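Side-chain contact in regulator of polyketide synthase expression (Bifidobacterium adolescentis, PDB 3ONQ), which is of unknown function but, with a C-terminal helix-turn-helix domain of the PucR type, probably binds DNA as a transcriptional regulator: residues Leu27-Glu30 against Cys31-Asn35. Sequence-based numbering, arbitrary orientation.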
loop_
_atom_site.group_PDB
_atom_site.type_symbol
_atom_site.label_atom_id
_atom_site.label_comp_id
_atom_site.label_asym_id
_atom_site.label_seq_id
_atom_site.Cartn_x
_atom_site.Cartn_y
_atom_site.Cartn_z
ATOM N N LEU B 27 -15.148 13.120 11.728
ATOM C CA LEU B 27 -13.817 13.168 11.128
ATOM C C LEU B 27 -13.350 11.778 10.707
ATOM O O LEU B 27 -12.815 11.601 9.614
ATOM C CB LEU B 27 -12.800 13.803 12.080
ATOM C CG LEU B 27 -11.350 13.839 11.596
ATOM C CD1 LEU B 27 -11.207 14.703 10.342
ATOM C CD2 LEU B 27 -10.413 14.347 12.708
ATOM N N ALA B 28 -13.538 10.789 11.576
ATOM C CA ALA B 28 -13.147 9.432 11.218
ATOM C C ALA B 28 -13.996 8.946 10.037
ATOM O O ALA B 28 -13.486 8.331 9.104
ATOM C CB ALA B 28 -13.303 8.505 12.396
ATOM N N PHE B 29 -15.294 9.237 10.089
ATOM C CA PHE B 29 -16.198 8.907 8.993
ATOM C C PHE B 29 -15.676 9.464 7.678
ATOM O O PHE B 29 -15.491 8.722 6.716
ATOM C CB PHE B 29 -17.607 9.435 9.281
ATOM C CG PHE B 29 -18.613 9.138 8.193
ATOM C CD1 PHE B 29 -19.203 7.886 8.091
ATOM C CD2 PHE B 29 -18.991 10.121 7.296
ATOM C CE1 PHE B 29 -20.145 7.618 7.111
ATOM C CE2 PHE B 29 -19.926 9.862 6.303
ATOM C CZ PHE B 29 -20.510 8.608 6.215
ATOM N N GLU B 30 -15.409 10.768 7.633
ATOM C CA GLU B 30 -14.964 11.365 6.379
ATOM C C GLU B 30 -13.626 10.814 5.918
ATOM O O GLU B 30 -13.417 10.641 4.718
ATOM C CB GLU B 30 -14.904 12.896 6.468
ATOM C CG GLU B 30 -16.262 13.552 6.609
ATOM C CD GLU B 30 -16.156 15.067 6.725
ATOM O OE1 GLU B 30 -15.080 15.614 6.387
ATOM O OE2 GLU B 30 -17.142 15.700 7.159
ATOM N N CYS B 31 -12.710 10.554 6.855
ATOM C CA CYS B 31 -11.429 9.990 6.466
ATOM C C CYS B 31 -11.650 8.630 5.803
ATOM O O CYS B 31 -11.127 8.356 4.731
ATOM C CB CYS B 31 -10.487 9.856 7.662
ATOM S SG CYS B 31 -9.912 11.448 8.352
ATOM N N LEU B 32 -12.440 7.786 6.448
ATOM C CA LEU B 32 -12.673 6.447 5.942
ATOM C C LEU B 32 -13.352 6.508 4.580
ATOM O O LEU B 32 -12.970 5.795 3.656
ATOM C CB LEU B 32 -13.520 5.641 6.931
ATOM C CG LEU B 32 -12.876 5.367 8.293
ATOM C CD1 LEU B 32 -13.892 4.812 9.273
ATOM C CD2 LEU B 32 -11.675 4.428 8.145
ATOM N N LEU B 33 -14.363 7.363 4.458
ATOM C CA LEU B 33 -15.110 7.465 3.210
ATOM C C LEU B 33 -14.214 7.972 2.076
ATOM O O LEU B 33 -14.446 7.654 0.906
ATOM C CB LEU B 33 -16.329 8.380 3.386
ATOM C CG LEU B 33 -17.500 8.171 2.432
ATOM C CD1 LEU B 33 -17.858 6.694 2.371
ATOM C CD2 LEU B 33 -18.697 9.001 2.883
ATOM N N THR B 34 -13.188 8.753 2.420
ATOM C CA THR B 34 -12.275 9.300 1.410
ATOM C C THR B 34 -10.996 8.472 1.239
ATOM O O THR B 34 -10.005 8.951 0.695
ATOM C CB THR B 34 -11.933 10.808 1.655
ATOM O OG1 THR B 34 -11.241 10.970 2.898
ATOM C CG2 THR B 34 -13.203 11.660 1.664
ATOM N N ASN B 35 -11.043 7.220 1.689
ATOM C CA ASN B 35 -9.944 6.264 1.509
ATOM C C ASN B 35 -8.658 6.574 2.280
ATOM O O ASN B 35 -7.568 6.184 1.861
ATOM C CB ASN B 35 -9.612 6.066 0.024
ATOM C CG ASN B 35 -8.722 4.852 -0.218
ATOM O OD1 ASN B 35 -8.856 3.831 0.450
ATOM N ND2 ASN B 35 -7.798 4.972 -1.161
#
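C31 opens the last turn of helix 21-33 by donating its backbone N to L27 O at 3.0 Å. Its SG is anti to its own carbonyl carbon (chi1 -68°), which sets the sulfur beside the backbone N and 3.2 Å from L27 O. The methyl CD1 of L27 meets the same sulfur, 4.0 Å from SG of C31. One step on, L32 N takes A28 O as its acceptor, and the branch carbon CG of L32 sits close to that same oxygen, at 3.1 Å. This face of the helix packs on helix 39-48, with L27 on L44, A28 on L48 and both C31 and L32 on V41, while L32 also touches V133 and L140 of helix 132-149. L33 N bonds to F29 O almost in line with the carbonyl. With CG anti to the backbone N in both residues, F29 and L33 run side by side in the same direction; methyl CD2 of L33 comes in obliquely to the CE2-CZ side of the F29 ring, 3.7 Å from CE2, and the pair reaches strand 86-91 through V87 and Y91. At T34 the backbone leaves helical angles. T34 N still reaches E30 O at 3.0 Å, but the bond is bent, 137° at the hydrogen. The hydroxyl OG1 of T34 folds back over the helix end, 2.9 Å from E30 O and 3.2 Å from C31 O; its single proton could serve either carbonyl. N35, with positive phi, turns the chain, and its N bonds to L32 O. Beyond the turn, M36 N returns to C31 O, while S137 and R141 of helix 132-149 bond to L32 O and L33 O. This is a Schellman motif, with N35 as the C-prime residue, closing a helix packed between helix neighbours and the sheet of the alpha-beta-alpha sandwich.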